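Local coordinates for adhesin (PDB 6VT2), which binds sialylated glycans through two Siglec-like modules carried in tandem, and so probably attaches the streptococcus to sialoglycan-bearing host surfaces, at residues Val14-Gly19 with Leu122-Gln127; Gly19-Phe24 with Tyr81-Ile86; Pro126-Tyr131 with Asp186-Thr191; Gly178-Thr183 with Ala195-Thr200. All blocks are in the same frame, centred on the assembly; numbering follows the deposited sequence.

In the fold
Contacts 1 to 4 form a series, each touching the next, from the first Siglec-like module into the Rib-like module after it. Contact 1 joins two strands of the mixed sheet; contact 2, its centre about 8 Å away, joins two strands of the facing antiparallel sheet and shares Gly19 with contact 1. Contact 3 begins at Pro126 and Gln127, where contact 1 ends, and binds the loop to strand 189-192 around calcium. That strand pairs with strand 180-183 of contact 4, whose centre is about 17 Å from that of contact 3; the segments of these two alternate along the chain. The Arg18-Asp186 salt bridge and the calcium join the modules, while Glu20-Lys130 links contact 2 to the loop.

Contact 1: Val14-Gly19 with Leu122-Gln127; sequences VIAYRG and LVIRPQ
Ile15 and Val123 lie side by side and point the same way, with Ile15 CD1 3.8 Å from Val123 CB. They belong to the parallel pairing of strands 13-17 and 119-125, an arrangement familiar from V-set immunoglobulin-like folds, here at one edge of the mixed sheet of the Siglec-like domain. On the same face the side chains of Tyr17 and Arg125 pass at a slant. Tyr17 CE1 sits 3.9 Å from Arg125 CB, and the guanidinium, its plane 71° from the ring, bends off to a salt bridge with Glu129. The edge of the Tyr17 ring meets Pro126 O, 3.4 Å from CD1. On the other face Leu122 CD1 takes both Val14 CG1 (3.7 Å) and Ala16 CB (3.8 Å), while Phe22 of the facing sheet packs on Ala16 and Leu122. Four backbone bonds alternate between the strands: Val123 N to Val14 O, Ala16 N to Val123 O, Arg125 N to Ala16 O and Arg18 N to Arg125 O. Arg18 itself reaches Asp186 with NE. Past the last rung the extended Gln127 side chain adds its own bond: NE2 donates to Arg18 O at 2.9 Å and 166°, within its own amide plane, and also to a water.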
# COMPACT_ATOMS: atom_id res chain seq x y z
N VAL A 14 33.65 15.51 -19.27
CA VAL A 14 32.19 15.54 -19.26
C VAL A 14 31.76 14.13 -19.65
O VAL A 14 32.11 13.71 -20.71
CB VAL A 14 31.64 16.55 -20.26
CG1 VAL A 14 30.13 16.47 -20.30
CG2 VAL A 14 32.10 17.95 -19.89
N ILE A 15 31.09 13.45 -18.76
CA ILE A 15 30.58 12.10 -19.09
C ILE A 15 29.26 12.26 -19.87
O ILE A 15 28.43 12.90 -19.34
CB ILE A 15 30.39 11.26 -17.83
CG1 ILE A 15 31.70 11.15 -17.06
CG2 ILE A 15 29.81 9.90 -18.17
CD1 ILE A 15 32.79 10.58 -17.86
N ALA A 16 29.12 11.60 -21.01
CA ALA A 16 27.82 11.82 -21.79
C ALA A 16 27.36 10.39 -22.02
O ALA A 16 28.13 9.61 -22.43
CB ALA A 16 28.05 12.52 -23.09
N TYR A 17 26.12 10.10 -21.80
CA TYR A 17 25.64 8.73 -21.95
C TYR A 17 25.14 8.52 -23.37
O TYR A 17 24.50 9.35 -23.87
CB TYR A 17 24.58 8.44 -20.90
CG TYR A 17 25.21 8.45 -19.55
CD1 TYR A 17 26.01 7.40 -19.17
CD2 TYR A 17 25.12 9.55 -18.74
CE1 TYR A 17 26.68 7.40 -17.97
CE2 TYR A 17 25.78 9.57 -17.54
CZ TYR A 17 26.54 8.49 -17.15
OH TYR A 17 27.18 8.59 -15.98
N ARG A 18 25.47 7.39 -23.94
CA ARG A 18 25.06 7.00 -25.27
C ARG A 18 23.54 7.12 -25.38
O ARG A 18 22.88 6.60 -24.56
CB ARG A 18 25.50 5.56 -25.48
CG ARG A 18 25.02 5.00 -26.79
CD ARG A 18 25.73 3.71 -27.10
NE ARG A 18 25.57 2.75 -26.04
CZ ARG A 18 26.04 1.53 -26.07
NH1 ARG A 18 26.75 1.14 -27.08
NH2 ARG A 18 25.81 0.70 -25.08
N GLY A 19 23.03 7.81 -26.41
CA GLY A 19 21.60 7.97 -26.64
C GLY A 19 21.02 9.20 -26.00
O GLY A 19 19.95 9.57 -26.41
N LEU A 122 35.09 14.78 -23.69
CA LEU A 122 33.76 14.22 -23.69
C LEU A 122 33.86 12.72 -23.80
O LEU A 122 34.49 12.21 -24.73
CB LEU A 122 32.98 14.84 -24.84
CG LEU A 122 31.51 14.49 -24.87
CD1 LEU A 122 30.79 15.12 -23.72
CD2 LEU A 122 30.98 14.97 -26.24
N VAL A 123 33.32 12.02 -22.83
CA VAL A 123 33.50 10.59 -22.69
C VAL A 123 32.15 9.94 -22.85
O VAL A 123 31.24 10.23 -22.07
CB VAL A 123 34.15 10.23 -21.35
CG1 VAL A 123 34.41 8.73 -21.20
CG2 VAL A 123 35.40 10.99 -21.14
N ILE A 124 32.06 8.99 -23.79
CA ILE A 124 30.78 8.38 -24.08
C ILE A 124 30.64 7.04 -23.36
O ILE A 124 31.46 6.15 -23.56
CB ILE A 124 30.57 8.19 -25.58
CG1 ILE A 124 30.90 9.51 -26.34
CG2 ILE A 124 29.25 7.59 -25.85
CD1 ILE A 124 30.18 10.68 -25.81
N ARG A 125 29.63 6.91 -22.50
CA ARG A 125 29.45 5.74 -21.66
C ARG A 125 28.09 5.13 -21.93
O ARG A 125 27.16 5.81 -22.39
CB ARG A 125 29.60 6.11 -20.18
CG ARG A 125 30.96 6.71 -19.91
CD ARG A 125 32.08 5.88 -20.43
NE ARG A 125 32.12 4.59 -19.76
CZ ARG A 125 33.09 3.71 -19.97
NH1 ARG A 125 34.04 3.95 -20.89
NH2 ARG A 125 33.12 2.59 -19.27
N PRO A 126 27.94 3.86 -21.63
CA PRO A 126 26.63 3.23 -21.82
C PRO A 126 25.65 3.66 -20.75
O PRO A 126 26.03 4.00 -19.62
CB PRO A 126 26.95 1.73 -21.75
CG PRO A 126 28.05 1.70 -20.68
CD PRO A 126 28.93 2.97 -21.03
N GLN A 127 24.37 3.60 -21.10
CA GLN A 127 23.34 4.02 -20.15
C GLN A 127 23.37 3.21 -18.85
O GLN A 127 23.07 3.75 -17.78
CB GLN A 127 21.96 3.92 -20.78
CG GLN A 127 21.82 5.02 -21.82
CD GLN A 127 20.43 5.23 -22.33
OE1 GLN A 127 19.49 4.82 -21.70
NE2 GLN A 127 20.30 5.88 -23.49
O HOH W 1 18.17 6.96 -25.05

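Contact 2: Gly19-Phe24 with Tyr81-Ile86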
# COMPACT_ATOMS: atom_id res chain seq x y z
N GLY A 19 23.03 7.81 -26.41
CA GLY A 19 21.60 7.97 -26.64
C GLY A 19 21.02 9.20 -26.00
O GLY A 19 19.95 9.57 -26.41
N GLU A 20 21.72 9.80 -25.06
CA GLU A 20 21.13 10.88 -24.24
C GLU A 20 21.64 12.27 -24.60
O GLU A 20 22.63 12.38 -25.21
CB GLU A 20 21.40 10.58 -22.78
CG GLU A 20 21.03 9.15 -22.44
CD GLU A 20 20.75 8.89 -20.99
OE1 GLU A 20 21.10 9.71 -20.19
OE2 GLU A 20 20.23 7.83 -20.69
N GLU A 21 20.89 13.26 -24.15
CA GLU A 21 21.32 14.65 -24.32
C GLU A 21 22.40 14.91 -23.29
O GLU A 21 22.34 14.30 -22.23
CB GLU A 21 20.19 15.63 -23.99
CG GLU A 21 18.96 15.55 -24.86
CD GLU A 21 17.77 16.31 -24.31
OE1 GLU A 21 17.83 16.76 -23.14
OE2 GLU A 21 16.79 16.48 -25.05
N PHE A 22 23.37 15.75 -23.63
CA PHE A 22 24.38 16.21 -22.66
C PHE A 22 24.43 17.73 -22.79
O PHE A 22 24.05 18.23 -23.78
CB PHE A 22 25.78 15.64 -22.89
CG PHE A 22 26.39 16.03 -24.21
CD1 PHE A 22 26.12 15.27 -25.34
CD2 PHE A 22 27.23 17.12 -24.34
CE1 PHE A 22 26.65 15.61 -26.56
CE2 PHE A 22 27.77 17.45 -25.57
CZ PHE A 22 27.48 16.70 -26.68
N GLU A 23 24.87 18.37 -21.72
CA GLU A 23 25.01 19.84 -21.73
C GLU A 23 26.02 20.22 -20.66
O GLU A 23 25.98 19.60 -19.63
CB GLU A 23 23.67 20.50 -21.44
CG GLU A 23 23.71 21.96 -21.07
CD GLU A 23 22.34 22.37 -20.59
OE1 GLU A 23 21.54 22.68 -21.42
OE2 GLU A 23 22.08 22.29 -19.39
N PHE A 24 26.88 21.16 -20.96
CA PHE A 24 27.76 21.72 -19.92
C PHE A 24 28.03 23.15 -20.32
O PHE A 24 27.70 23.48 -21.34
CB PHE A 24 29.03 20.90 -19.71
CG PHE A 24 29.98 20.85 -20.87
CD1 PHE A 24 29.82 19.92 -21.88
CD2 PHE A 24 31.08 21.70 -20.91
CE1 PHE A 24 30.74 19.83 -22.90
CE2 PHE A 24 31.98 21.62 -21.95
CZ PHE A 24 31.81 20.68 -22.93
N TYR A 81 26.63 21.23 -26.01
CA TYR A 81 25.51 20.29 -25.84
C TYR A 81 25.38 19.43 -27.08
O TYR A 81 25.95 19.66 -28.05
CB TYR A 81 24.21 21.10 -25.65
CG TYR A 81 23.81 21.93 -26.84
CD1 TYR A 81 24.44 23.11 -27.17
CD2 TYR A 81 22.81 21.51 -27.67
CE1 TYR A 81 24.10 23.82 -28.30
CE2 TYR A 81 22.45 22.18 -28.81
CZ TYR A 81 23.06 23.37 -29.11
OH TYR A 81 22.67 24.02 -30.23
N GLY A 82 24.52 18.45 -26.96
CA GLY A 82 24.19 17.61 -28.08
C GLY A 82 23.49 16.36 -27.61
O GLY A 82 23.15 16.25 -26.49
N ILE A 83 23.24 15.49 -28.55
CA ILE A 83 22.66 14.17 -28.30
C ILE A 83 23.67 13.15 -28.81
O ILE A 83 24.02 13.17 -30.00
CB ILE A 83 21.31 14.02 -29.01
CG1 ILE A 83 20.34 15.04 -28.44
CG2 ILE A 83 20.85 12.59 -28.86
CD1 ILE A 83 19.11 15.16 -29.33
N VAL A 84 24.15 12.28 -27.92
CA VAL A 84 25.06 11.21 -28.37
C VAL A 84 24.25 10.21 -29.16
O VAL A 84 23.25 9.74 -28.64
CB VAL A 84 25.73 10.51 -27.20
CG1 VAL A 84 26.68 9.43 -27.67
CG2 VAL A 84 26.44 11.61 -26.32
N PRO A 85 24.71 9.78 -30.33
CA PRO A 85 23.95 8.82 -31.13
C PRO A 85 23.76 7.54 -30.33
O PRO A 85 24.65 7.08 -29.61
CB PRO A 85 24.84 8.60 -32.36
CG PRO A 85 25.64 9.94 -32.46
CD PRO A 85 25.87 10.35 -31.06
N ILE A 86 22.61 6.92 -30.58
CA ILE A 86 22.22 5.76 -29.85
C ILE A 86 23.15 4.59 -30.14
O ILE A 86 23.24 3.69 -29.30
CB ILE A 86 20.78 5.39 -30.18
CG1 ILE A 86 20.22 4.42 -29.11
CG2 ILE A 86 20.69 4.80 -31.57
CD1 ILE A 86 20.12 4.99 -27.76
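Phe22 lays its ring over the backbone of Gly82, and this ring-on-peptide contact dominates the pairing of strands 21-29 and 76-83. CG stands between the backbone N and the carbonyl carbon (chi1 62°), and one ring face has Gly82 N 3.4 Å above it, offset toward the rim. Phe22 CE1 comes within 3.5 Å of Gly82 CA, and CE2 within 3.5 Å of Tyr81 C. With no side chain on Gly82, the ring can fold down on the opposite strand, the cross-strand arrangement known as aromatic rescue of glycine.

Hydrogen bonds make Phe22 and Gly82 an antiparallel hydrogen-bonded pair: Phe22 N donates to Gly82 O at 2.9 Å and Gly82 N returns a bond to Phe22 O. Val84 N to Glu20 O extends the ladder past the strand, and a weak bond from Gly19 N to Val84 O ends it.

Apolar contacts complete the pairing. Val84 CG2 touches Phe22 CD1 at 3.8 Å, and on the other face Glu21 and Ile83 lie side by side, CG to CG1 3.9 Å. Near the turn, Ile86 CD1 rests 3.5 Å from Gly19 CA, where the chain has a positive phi of 92°.

The Phe22 face looks into the sandwich: Phe22 meets Ala16 of strand 13-17 and Leu122 of strand 119-125, and Val84 meets Ala16 and Ile124. On the opposite face Glu23 forms a salt bridge with Arg79, whereas Tyr81 packs against strand 58-61.

Contact 3: Pro126-Tyr131 with Asp186-Thr191. With CA (calcium ion), chain I.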
# COMPACT_ATOMS: atom_id res chain seq x y z
N PRO A 126 27.94 3.86 -21.63
CA PRO A 126 26.63 3.23 -21.82
C PRO A 126 25.65 3.66 -20.75
O PRO A 126 26.03 4.00 -19.62
CB PRO A 126 26.95 1.73 -21.75
CG PRO A 126 28.05 1.70 -20.68
CD PRO A 126 28.93 2.97 -21.03
N GLN A 127 24.37 3.60 -21.10
CA GLN A 127 23.34 4.02 -20.15
C GLN A 127 23.37 3.21 -18.85
O GLN A 127 23.07 3.75 -17.78
CB GLN A 127 21.96 3.92 -20.78
CG GLN A 127 21.82 5.02 -21.82
CD GLN A 127 20.43 5.23 -22.33
OE1 GLN A 127 19.49 4.82 -21.70
NE2 GLN A 127 20.30 5.88 -23.49
N THR A 128 23.77 1.97 -18.91
CA THR A 128 23.78 1.17 -17.70
C THR A 128 24.72 1.71 -16.65
O THR A 128 24.52 1.43 -15.46
CB THR A 128 24.12 -0.28 -17.98
OG1 THR A 128 23.80 -1.02 -16.76
CG2 THR A 128 25.53 -0.49 -18.38
N GLU A 129 25.69 2.55 -17.02
CA GLU A 129 26.53 3.13 -15.98
C GLU A 129 25.83 4.25 -15.24
O GLU A 129 26.24 4.62 -14.13
CB GLU A 129 27.84 3.62 -16.60
CG GLU A 129 28.72 2.46 -16.95
CD GLU A 129 30.07 2.88 -17.44
OE1 GLU A 129 30.29 4.10 -17.62
OE2 GLU A 129 30.89 2.00 -17.66
N LYS A 130 24.81 4.84 -15.84
CA LYS A 130 24.03 5.86 -15.17
C LYS A 130 22.99 5.27 -14.23
O LYS A 130 22.71 5.85 -13.19
CB LYS A 130 23.40 6.75 -16.26
CG LYS A 130 22.46 7.74 -15.76
CD LYS A 130 22.00 8.61 -16.92
CE LYS A 130 21.14 9.77 -16.37
NZ LYS A 130 20.29 10.36 -17.44
N TYR A 131 22.43 4.11 -14.55
CA TYR A 131 21.27 3.58 -13.84
C TYR A 131 21.67 2.36 -13.02
O TYR A 131 22.39 1.46 -13.49
CB TYR A 131 20.18 3.24 -14.86
CG TYR A 131 19.77 4.41 -15.69
CD1 TYR A 131 19.07 5.48 -15.12
CD2 TYR A 131 20.10 4.48 -17.03
CE1 TYR A 131 18.71 6.59 -15.88
CE2 TYR A 131 19.74 5.59 -17.80
CZ TYR A 131 19.01 6.62 -17.21
OH TYR A 131 18.67 7.73 -17.96
N ASP A 186 19.80 2.18 -25.12
CA ASP A 186 21.01 1.99 -25.90
C ASP A 186 21.46 0.55 -26.01
O ASP A 186 22.51 0.29 -26.59
CB ASP A 186 22.12 2.89 -25.32
CG ASP A 186 22.67 2.38 -24.05
OD1 ASP A 186 21.98 1.59 -23.36
OD2 ASP A 186 23.81 2.75 -23.70
N GLY A 187 20.67 -0.38 -25.51
CA GLY A 187 21.04 -1.80 -25.60
C GLY A 187 21.94 -2.27 -24.48
O GLY A 187 22.16 -3.42 -24.39
N SER A 188 22.36 -1.39 -23.58
CA SER A 188 23.14 -1.81 -22.41
C SER A 188 22.13 -2.39 -21.41
O SER A 188 20.98 -2.13 -21.48
CB SER A 188 23.99 -0.73 -21.86
OG SER A 188 23.24 0.28 -21.30
N THR A 189 22.62 -3.20 -20.49
CA THR A 189 21.70 -3.92 -19.61
C THR A 189 22.13 -3.87 -18.14
O THR A 189 23.23 -3.54 -17.82
CB THR A 189 21.61 -5.40 -20.02
OG1 THR A 189 22.88 -6.00 -19.84
CG2 THR A 189 21.17 -5.63 -21.44
N ASP A 190 21.18 -4.17 -17.30
CA ASP A 190 21.43 -4.53 -15.91
C ASP A 190 20.75 -5.88 -15.71
O ASP A 190 19.78 -6.20 -16.39
CB ASP A 190 20.90 -3.49 -14.98
CG ASP A 190 21.89 -2.42 -14.69
OD1 ASP A 190 23.06 -2.76 -14.42
OD2 ASP A 190 21.50 -1.25 -14.67
N THR A 191 21.27 -6.64 -14.76
CA THR A 191 20.68 -7.92 -14.37
C THR A 191 20.31 -7.90 -12.90
O THR A 191 21.04 -7.36 -12.05
CB THR A 191 21.67 -9.06 -14.61
OG1 THR A 191 22.03 -9.16 -16.01
CG2 THR A 191 21.07 -10.39 -14.15
CA CA I . 23.80 -0.33 -14.23
O HOH W 2 25.95 -1.25 -14.35
O HOH W 3 23.86 -1.23 -11.95
O HOH W 4 25.20 1.01 -12.90
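Thr128 reaches across to Ser188, Thr189 and Asp190, and its side-chain atoms share these partners. CB lies 3.4 Å from Thr189 O. The methyl CG2 rests on Ser188 CB at 3.8 Å. OG1, anti to the backbone N (chi1 -168°) and hence beside the carbonyl carbon, binds calcium at 2.6 Å and donates to Thr189 O at 2.8 Å, approaching from above that carbonyl plane. Thr128 O binds the same calcium at 2.3 Å, so Thr128 chelates the ion through two oxygens. Both carboxylate oxygens of Asp190, Tyr131 O and three waters complete eight ligands.

Behind this first shell, Ser188 OG accepts from Thr128 N and donates to the syn lone pair of Asp186 OD1. Asp186 OD1 also takes Ser188 N, an Asx turn, while OD2 receives Gln127 N at 2.8 Å, almost straight at 174°. The Gln127 amide stacks on the Asp186 carboxylate, their planes 21° apart.

The calcium therefore joins the loop that follows strand 119-125 of the Siglec-like module to the start of strand 189-192, which pairs with strand 180-183 in the Rib-like module. Tyr184, just after strand 180-183, holds Asp190 OD2 with its hydroxyl.

Contact 4: Gly178-Thr183 with Ala195-Thr200; sequences GTVTIT and AQTVDT
Gly178 turns its carbonyl toward Thr197 from a left-handed backbone conformation (phi 90°, psi 4°), just before the chain enters strand 180-183. The contact is small and buried, and belongs to the atypical Rib domain: it links the three-stranded antiparallel sheet, in which strand 180-183 is central, to the approach of strand 198-200, which pairs in parallel with strand 139-141.

Thr197 supplies the side chain that meets both Gly178 and Val180. Its OG1 occupies the crowded position between the backbone N and the carbonyl carbon (chi1 64°) and donates to Gly178 O at 2.6 Å. The hydroxyl comes in from above the plane of that carbonyl. Ala194 O, three residues back in its own chain, is a second acceptor within bonding reach, and the single proton can serve only one of the two at a time.

The other branch is apolar. Thr197 CG2 lies 3.6 Å from Gly178 O and 3.9 Å from Val180 CG2; the side chains of Thr197 and Val180 cross obliquely where these methyls touch. Ile192 of strand 189-192 packs against both residues, and Val155 of helix 149-162 against Val180, Thr197 and Val198, which places the contact between helix and sheet.

The backbone of Thr197 is meanwhile hydrogen-bonded to Thr139. One residue on, Val198 lies beside the turn. Gly178 has a positive phi, and Val198 CG2 stands 4.2 Å from Gly178 CA, on the side where a CB would point.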
# COMPACT_ATOMS: atom_id res chain seq x y z
N GLY A 178 13.54 -16.58 -12.97
CA GLY A 178 13.34 -15.30 -12.34
C GLY A 178 14.47 -14.28 -12.49
O GLY A 178 14.34 -13.18 -11.94
N THR A 179 15.53 -14.59 -13.24
CA THR A 179 16.57 -13.62 -13.50
C THR A 179 16.00 -12.53 -14.37
O THR A 179 15.43 -12.80 -15.43
CB THR A 179 17.73 -14.27 -14.21
OG1 THR A 179 18.27 -15.35 -13.45
CG2 THR A 179 18.86 -13.24 -14.39
N VAL A 180 16.22 -11.27 -13.97
CA VAL A 180 15.64 -10.16 -14.68
C VAL A 180 16.73 -9.47 -15.47
O VAL A 180 17.78 -9.13 -14.93
CB VAL A 180 14.96 -9.19 -13.72
CG1 VAL A 180 14.58 -7.88 -14.51
CG2 VAL A 180 13.73 -9.80 -13.13
N THR A 181 16.47 -9.25 -16.73
CA THR A 181 17.36 -8.46 -17.56
C THR A 181 16.65 -7.17 -17.90
O THR A 181 15.57 -7.18 -18.48
CB THR A 181 17.71 -9.21 -18.83
OG1 THR A 181 18.42 -10.38 -18.51
CG2 THR A 181 18.61 -8.32 -19.74
N ILE A 182 17.23 -6.03 -17.55
CA ILE A 182 16.68 -4.69 -17.86
C ILE A 182 17.51 -4.22 -19.04
O ILE A 182 18.67 -4.27 -18.92
CB ILE A 182 16.81 -3.75 -16.66
CG1 ILE A 182 16.09 -4.35 -15.44
CG2 ILE A 182 16.31 -2.33 -16.98
CD1 ILE A 182 16.29 -3.62 -14.16
N THR A 183 16.91 -3.88 -20.15
CA THR A 183 17.65 -3.41 -21.31
C THR A 183 17.36 -1.94 -21.43
O THR A 183 16.27 -1.58 -21.62
CB THR A 183 17.29 -4.16 -22.59
OG1 THR A 183 17.58 -5.53 -22.38
CG2 THR A 183 18.06 -3.72 -23.80
N ALA A 195 17.86 -14.74 -7.09
CA ALA A 195 17.78 -14.71 -5.63
C ALA A 195 17.12 -13.44 -5.12
O ALA A 195 16.52 -13.43 -4.04
CB ALA A 195 19.19 -14.87 -5.04
N GLN A 196 17.21 -12.36 -5.89
CA GLN A 196 16.58 -11.12 -5.46
C GLN A 196 15.21 -10.89 -6.08
O GLN A 196 14.62 -9.83 -5.87
CB GLN A 196 17.50 -9.93 -5.81
CG GLN A 196 18.63 -9.73 -4.85
CD GLN A 196 19.59 -10.88 -4.83
OE1 GLN A 196 20.26 -11.18 -5.83
NE2 GLN A 196 19.67 -11.54 -3.68
N THR A 197 14.67 -11.84 -6.85
CA THR A 197 13.38 -11.63 -7.44
C THR A 197 12.34 -12.65 -7.02
O THR A 197 11.17 -12.29 -6.96
CB THR A 197 13.47 -11.63 -8.97
OG1 THR A 197 13.89 -12.91 -9.41
CG2 THR A 197 14.52 -10.59 -9.42
N VAL A 198 12.72 -13.91 -6.85
CA VAL A 198 11.73 -14.94 -6.58
C VAL A 198 12.21 -15.92 -5.52
O VAL A 198 13.40 -16.15 -5.32
CB VAL A 198 11.37 -15.74 -7.84
CG1 VAL A 198 10.82 -14.87 -8.89
CG2 VAL A 198 12.64 -16.47 -8.33
N ASP A 199 11.28 -16.59 -4.86
CA ASP A 199 11.59 -17.73 -3.96
C ASP A 199 10.37 -18.64 -4.04
O ASP A 199 9.30 -18.25 -4.49
CB ASP A 199 11.99 -17.37 -2.50
CG ASP A 199 12.77 -18.45 -1.73
OD1 ASP A 199 13.08 -19.52 -2.39
OD2 ASP A 199 12.84 -18.40 -0.58
N THR A 200 10.58 -19.85 -3.62
CA THR A 200 9.51 -20.83 -3.57
C THR A 200 8.54 -20.46 -2.48
O THR A 200 8.97 -20.15 -1.36
CB THR A 200 10.07 -22.20 -3.26
OG1 THR A 200 11.24 -22.41 -4.05
CG2 THR A 200 9.03 -23.27 -3.61